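Side-chain contacts in uncharacterized protein (Nostoc punctiforme, PDB 2R3S), which probably works as an O-methyltransferase, transferring a methyl group to a hydroxyl group of a substrate that has not been identified: residues N240-F245 against Q252-I257; I172-G177 against S215-I220. All coordinates share one frame; numbering follows the deposited sequence.

Interaction 1 (N240-F245 against Q252-I257). With EDO (1,2-ethanediol), chain E.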
loop_
_atom_site.group_PDB
_atom_site.type_symbol
_atom_site.label_atom_id
_atom_site.label_comp_id
_atom_site.label_asym_id
_atom_site.label_seq_id
_atom_site.Cartn_x
_atom_site.Cartn_y
_atom_site.Cartn_z
ATOM N N ASN A 240 -4.630 19.138 15.335
ATOM C CA ASN A 240 -5.098 17.841 14.826
ATOM C C ASN A 240 -6.264 17.222 15.629
ATOM O O ASN A 240 -6.290 15.993 15.899
ATOM C CB ASN A 240 -3.927 16.836 14.684
ATOM C CG ASN A 240 -3.016 17.147 13.509
ATOM O OD1 ASN A 240 -3.465 17.217 12.364
ATOM N ND2 ASN A 240 -1.722 17.318 13.787
ATOM N N PHE A 241 -7.248 18.063 15.960
ATOM C CA PHE A 241 -8.436 17.615 16.689
ATOM C C PHE A 241 -9.703 17.678 15.881
ATOM O O PHE A 241 -10.472 16.736 15.866
ATOM C CB PHE A 241 -8.644 18.457 17.956
ATOM C CG PHE A 241 -9.569 17.804 18.982
ATOM C CD1 PHE A 241 -9.390 16.474 19.366
ATOM C CD2 PHE A 241 -10.595 18.522 19.576
ATOM C CE1 PHE A 241 -10.222 15.877 20.302
ATOM C CE2 PHE A 241 -11.429 17.916 20.523
ATOM C CZ PHE A 241 -11.237 16.601 20.874
ATOM N N LEU A 242 -9.946 18.796 15.220
ATOM C CA LEU A 242 -11.297 19.047 14.702
ATOM C C LEU A 242 -11.704 18.094 13.599
ATOM O O LEU A 242 -12.872 17.770 13.486
ATOM C CB LEU A 242 -11.462 20.499 14.227
ATOM C CG LEU A 242 -11.562 21.594 15.302
ATOM C CD1 LEU A 242 -11.817 22.903 14.562
ATOM C CD2 LEU A 242 -12.668 21.306 16.362
ATOM N N HIS A 243 -10.738 17.630 12.800
ATOM C CA HIS A 243 -11.013 16.678 11.701
ATOM C C HIS A 243 -11.703 15.362 12.051
ATOM O O HIS A 243 -12.260 14.700 11.165
ATOM C CB HIS A 243 -9.731 16.374 10.889
ATOM C CG HIS A 243 -8.556 15.867 11.682
ATOM N ND1 HIS A 243 -7.307 16.448 11.589
ATOM C CD2 HIS A 243 -8.416 14.805 12.514
ATOM C CE1 HIS A 243 -6.449 15.768 12.333
ATOM N NE2 HIS A 243 -7.100 14.770 12.910
ATOM N N HIS A 244 -11.666 14.968 13.323
ATOM C CA HIS A 244 -12.355 13.751 13.817
ATOM C C HIS A 244 -13.880 13.828 13.931
ATOM O O HIS A 244 -14.549 12.803 14.005
ATOM C CB HIS A 244 -11.814 13.399 15.201
ATOM C CG HIS A 244 -10.362 13.059 15.203
ATOM N ND1 HIS A 244 -9.412 13.878 15.768
ATOM C CD2 HIS A 244 -9.689 12.004 14.672
ATOM C CE1 HIS A 244 -8.217 13.332 15.600
ATOM N NE2 HIS A 244 -8.357 12.201 14.932
ATOM N N PHE A 245 -14.446 15.030 13.954
ATOM C CA PHE A 245 -15.862 15.175 14.324
ATOM C C PHE A 245 -16.698 15.767 13.199
ATOM O O PHE A 245 -16.151 16.453 12.346
ATOM C CB PHE A 245 -15.931 16.048 15.578
ATOM C CG PHE A 245 -14.971 15.609 16.656
ATOM C CD1 PHE A 245 -15.231 14.489 17.420
ATOM C CD2 PHE A 245 -13.794 16.296 16.873
ATOM C CE1 PHE A 245 -14.335 14.082 18.415
ATOM C CE2 PHE A 245 -12.898 15.893 17.833
ATOM C CZ PHE A 245 -13.169 14.783 18.613
ATOM N N GLN A 252 -20.328 22.846 18.427
ATOM C CA GLN A 252 -20.491 22.653 19.871
ATOM C C GLN A 252 -19.194 22.975 20.605
ATOM O O GLN A 252 -19.192 23.756 21.566
ATOM C CB GLN A 252 -20.926 21.213 20.175
ATOM C CG GLN A 252 -21.333 20.942 21.640
ATOM C CD GLN A 252 -21.532 19.453 21.936
ATOM O OE1 GLN A 252 -20.929 18.909 22.859
ATOM N NE2 GLN A 252 -22.379 18.789 21.144
ATOM N N LEU A 253 -18.079 22.429 20.110
ATOM C CA LEU A 253 -16.788 22.658 20.739
ATOM C C LEU A 253 -16.356 24.114 20.624
ATOM O O LEU A 253 -15.874 24.677 21.595
ATOM C CB LEU A 253 -15.705 21.719 20.177
ATOM C CG LEU A 253 -14.363 21.694 20.942
ATOM C CD1 LEU A 253 -14.435 20.865 22.274
ATOM C CD2 LEU A 253 -13.235 21.205 20.017
ATOM N N LEU A 254 -16.534 24.730 19.459
ATOM C CA LEU A 254 -16.071 26.107 19.252
ATOM C C LEU A 254 -16.855 27.131 20.112
ATOM O O LEU A 254 -16.310 28.185 20.479
ATOM C CB LEU A 254 -16.088 26.496 17.748
ATOM C CG LEU A 254 -15.148 25.719 16.778
ATOM C CD1 LEU A 254 -15.312 26.201 15.351
ATOM C CD2 LEU A 254 -13.698 25.800 17.171
ATOM N N ARG A 255 -18.112 26.812 20.434
ATOM C CA ARG A 255 -18.935 27.669 21.331
ATOM C C ARG A 255 -18.421 27.607 22.772
ATOM O O ARG A 255 -18.254 28.637 23.426
ATOM C CB ARG A 255 -20.422 27.288 21.264
ATOM C CG ARG A 255 -21.190 27.899 20.051
ATOM C CD ARG A 255 -22.707 27.551 20.069
ATOM N NE ARG A 255 -22.963 26.122 19.852
ATOM C CZ ARG A 255 -23.297 25.563 18.682
ATOM N NH1 ARG A 255 -23.445 26.293 17.568
ATOM N NH2 ARG A 255 -23.488 24.249 18.632
ATOM N N LYS A 256 -18.127 26.401 23.237
ATOM C CA LYS A 256 -17.498 26.179 24.536
ATOM C C LYS A 256 -16.163 26.919 24.624
ATOM O O LYS A 256 -15.855 27.604 25.598
ATOM C CB LYS A 256 -17.305 24.683 24.737
ATOM C CG LYS A 256 -16.713 24.274 26.064
ATOM C CD LYS A 256 -16.732 22.766 26.204
ATOM C CE LYS A 256 -16.229 22.326 27.585
ATOM N NZ LYS A 256 -16.443 20.896 27.811
ATOM N N ILE A 257 -15.373 26.811 23.580
ATOM C CA ILE A 257 -14.103 27.503 23.545
ATOM C C ILE A 257 -14.330 29.003 23.645
ATOM O O ILE A 257 -13.557 29.705 24.315
ATOM C CB ILE A 257 -13.305 27.148 22.266
ATOM C CG1 ILE A 257 -12.821 25.690 22.352
ATOM C CG2 ILE A 257 -12.146 28.109 22.080
ATOM C CD1 ILE A 257 -12.217 25.124 21.094
HETATM C C1 EDO E . -3.352 16.089 18.462
HETATM O O1 EDO E . -4.407 16.837 19.170
HETATM C C2 EDO E . -3.443 14.553 18.492
HETATM O O2 EDO E . -4.242 13.931 17.470
#

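Interaction 2 (I172-G177 against S215-I220). With EDO (1,2-ethanediol), chain E.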
loop_
_atom_site.group_PDB
_atom_site.type_symbol
_atom_site.label_atom_id
_atom_site.label_comp_id
_atom_site.label_asym_id
_atom_site.label_seq_id
_atom_site.Cartn_x
_atom_site.Cartn_y
_atom_site.Cartn_z
ATOM N N ILE A 172 -6.110 21.936 23.523
ATOM C CA ILE A 172 -7.161 20.924 23.444
ATOM C C ILE A 172 -6.760 19.748 22.534
ATOM O O ILE A 172 -6.418 19.941 21.365
ATOM C CB ILE A 172 -8.512 21.535 22.943
ATOM C CG1 ILE A 172 -9.027 22.582 23.932
ATOM C CG2 ILE A 172 -9.571 20.444 22.724
ATOM C CD1 ILE A 172 -10.208 23.367 23.426
ATOM N N SER A 173 -6.898 18.533 23.073
ATOM C CA SER A 173 -6.217 17.317 22.612
ATOM C C SER A 173 -4.716 17.568 22.518
ATOM O O SER A 173 -4.090 17.380 21.480
ATOM C CB SER A 173 -6.799 16.751 21.317
ATOM O OG SER A 173 -6.625 17.664 20.266
ATOM N N ALA A 174 -4.161 17.967 23.655
ATOM C CA ALA A 174 -2.751 18.243 23.824
ATOM C C ALA A 174 -1.822 17.109 23.323
ATOM O O ALA A 174 -0.725 17.374 22.844
ATOM C CB ALA A 174 -2.490 18.570 25.293
ATOM N N SER A 175 -2.265 15.856 23.399
ATOM C CA SER A 175 -1.480 14.744 22.863
ATOM C C SER A 175 -0.085 14.741 23.502
ATOM O O SER A 175 0.023 14.737 24.724
ATOM C CB SER A 175 -1.475 14.805 21.318
ATOM O OG SER A 175 -0.661 13.808 20.747
ATOM N N HIS A 176 0.972 14.709 22.692
ATOM C CA HIS A 176 2.362 14.899 23.143
ATOM C C HIS A 176 2.645 16.201 23.898
ATOM O O HIS A 176 3.717 16.358 24.514
ATOM C CB HIS A 176 3.298 14.834 21.931
ATOM C CG HIS A 176 2.765 15.560 20.743
ATOM N ND1 HIS A 176 2.838 16.928 20.622
ATOM C CD2 HIS A 176 2.077 15.121 19.663
ATOM C CE1 HIS A 176 2.231 17.304 19.513
ATOM N NE2 HIS A 176 1.748 16.227 18.920
ATOM N N GLY A 177 1.728 17.158 23.793
ATOM C CA GLY A 177 1.851 18.457 24.446
ATOM C C GLY A 177 2.786 19.487 23.840
ATOM O O GLY A 177 2.930 20.579 24.378
ATOM N N SER A 215 6.357 23.241 35.707
ATOM C CA SER A 215 5.666 24.031 36.725
ATOM C C SER A 215 4.610 24.978 36.145
ATOM O O SER A 215 3.822 25.546 36.893
ATOM C CB SER A 215 6.669 24.866 37.505
ATOM O OG SER A 215 7.239 25.863 36.676
ATOM N N ARG A 216 4.643 25.188 34.828
ATOM C CA ARG A 216 3.696 26.053 34.137
ATOM C C ARG A 216 2.834 25.238 33.212
ATOM O O ARG A 216 2.205 25.783 32.294
ATOM C CB ARG A 216 4.445 27.122 33.345
ATOM C CG ARG A 216 5.402 27.914 34.202
ATOM C CD ARG A 216 5.855 29.150 33.516
ATOM N NE ARG A 216 6.999 28.894 32.661
ATOM C CZ ARG A 216 7.061 29.138 31.357
ATOM N NH1 ARG A 216 6.022 29.637 30.693
ATOM N NH2 ARG A 216 8.181 28.876 30.708
ATOM N N TYR A 217 2.812 23.932 33.470
ATOM C CA TYR A 217 2.047 22.992 32.694
ATOM C C TYR A 217 1.027 22.302 33.580
ATOM O O TYR A 217 1.394 21.594 34.501
ATOM C CB TYR A 217 2.957 21.946 32.015
ATOM C CG TYR A 217 2.229 21.327 30.874
ATOM C CD1 TYR A 217 2.187 21.959 29.637
ATOM C CD2 TYR A 217 1.474 20.174 31.049
ATOM C CE1 TYR A 217 1.458 21.428 28.589
ATOM C CE2 TYR A 217 0.739 19.643 30.006
ATOM C CZ TYR A 217 0.738 20.275 28.783
ATOM O OH TYR A 217 0.018 19.748 27.743
ATOM N N HIS A 218 -0.252 22.499 33.278
ATOM C CA HIS A 218 -1.347 21.983 34.104
ATOM C C HIS A 218 -2.250 21.108 33.267
ATOM O O HIS A 218 -2.379 21.336 32.090
ATOM C CB HIS A 218 -2.138 23.170 34.696
ATOM C CG HIS A 218 -1.261 24.266 35.213
ATOM N ND1 HIS A 218 -0.511 24.138 36.363
ATOM C CD2 HIS A 218 -0.984 25.494 34.716
ATOM C CE1 HIS A 218 0.181 25.246 36.557
ATOM N NE2 HIS A 218 -0.094 26.088 35.576
ATOM N N THR A 219 -2.893 20.116 33.859
ATOM C CA THR A 219 -3.675 19.171 33.072
ATOM C C THR A 219 -5.142 19.143 33.504
ATOM O O THR A 219 -5.459 19.298 34.678
ATOM C CB THR A 219 -3.070 17.728 33.098
ATOM O OG1 THR A 219 -3.222 17.148 34.400
ATOM C CG2 THR A 219 -1.596 17.748 32.714
ATOM N N ILE A 220 -6.031 18.991 32.531
ATOM C CA ILE A 220 -7.452 18.823 32.768
ATOM C C ILE A 220 -7.760 17.534 32.052
ATOM O O ILE A 220 -7.898 17.529 30.828
ATOM C CB ILE A 220 -8.275 19.986 32.177
ATOM C CG1 ILE A 220 -7.836 21.314 32.765
ATOM C CG2 ILE A 220 -9.737 19.786 32.439
ATOM C CD1 ILE A 220 -8.414 22.489 32.095
HETATM C C1 EDO E . -3.352 16.089 18.462
HETATM O O1 EDO E . -4.407 16.837 19.170
HETATM C C2 EDO E . -3.443 14.553 18.492
HETATM O O2 EDO E . -4.242 13.931 17.470
HETATM O O HOH W 1 0.335 21.149 25.615
#

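Interaction 1 (N240-F245 against Q252-I257)
A chi1 of -162° turns the Phe241 ring opposite the backbone N, and Leu253 does the same on helix 247-260 (chi1 -169°); with both CB atoms directed toward the other segment, the phenyl edge and one leucine methyl converge. That methyl, Leu253 CD2, lies in the plane of the Phe241 ring at its rim, 3.8 Å from both Phe241 CE2 and Phe241 CD2, so it meets the edge and not a face. The two side chains cross at about a right angle. The same methyl also touches Leu242, with Leu253 CD2 3.7 Å from Leu242 CD2, and is thus shared by two neighbouring loop residues. Leu242 CD1 meets Leu254 CD2 at a looser 4.3 Å.

One face of the Phe241 ring is occupied from within the loop: Phe245 CE2 sits 3.5 Å above the ring plane, over its centre. The backbone of the turn is pinned as well, because His244 ND1 donates to Phe241 O over 3.0 Å, bent to 141° at the hydrogen and tilted out of the carbonyl plane. Beyond the two segments, Leu253 and Leu254 rest on Leu238 of strand 233-239, and Tyr306 and Met309 of helix 303-312 pack on Leu242 and Leu254 respectively.

The contact therefore joins the turn leaving strand 233-239 to the helix that follows it in the Rossmann-like methyltransferase domain. No hydrogen bond crosses between the segments; methyl and ring-edge packing probably sets their spacing, while the loop's polar groups bond within it and to other parts of the domain, as His243 ND1 does with Asp271.

Interaction 2 (I172-G177 against S215-I220)
The loop after the first strand of the Rossmann-like methyltransferase fold, which in relatives helps form the S-adenosylmethionine site, here backs onto strand 217-221 through Ala174, Gly177 and Tyr217. Ala174 to Gly177 form a type II' beta turn, closed by Gly177 N donating to Ala174 O over 2.6 Å, and Gly177 is the N-cap residue of helix 178-186. Tyr217 extends towards this turn, its chi1 of -160° swinging the ring away from its own backbone N and carrying the hydroxyl end to the loop: Tyr217 OH is 3.7 Å from Ala174 CB and 4.0 Å from Gly177 CA. Gly177 has positive phi (77°), and a CB there would come 3.3 Å from Tyr217 OH, so backbone shape and proximity both argue for the missing side chain. Ala204 and Ala208 of helix 198-211 touch the tyrosine.

On the side of the bound 1,2-ethanediol, Ser173 OG approaches Ile172 O to 2.5 Å, so short that the bond it would donate is doubtful in detail. An alanine here, lacking OG, would probably deprive the Ile172 carbonyl of this close donor and leave the side next to the diol less polar. That molecule, probably from the crystallisation liquor, also lies against Ser175, with its C2 3.5 Å from Ser175 CB. Ser175 N is hydrogen-bonded to Asp196 OD2 at the end of strand 191-196.

No direct hydrogen bond joins the segments; one water does so instead. Lying in the plane of the Tyr217 ring at its edge, it accepts from Tyr217 OH at 2.6 Å and donates to Gly177 O at 2.9 Å.

Both contacts are buried and belong to one Rossmann-like domain, at loops that follow the parallel strands 168-172 and 233-239. Interaction 1 ties its loop to the next helix by hydrocarbon alone; interaction 2 ties its loop to an outermost strand of the sheet within the chain, over a smaller area (81 against 154 Å²), with its one polar connection made through a water. The two meet through Phe241, whose CD1 is 3.1 Å from Ser173 OG and whose CD2 is 3.8 Å from Ile172 CG2, and through Ile257 packing on Ile172. The same 1,2-ethanediol touches both loops, forming a weak hydrogen bond to Asn240 O, which suggests that they line a common pocket.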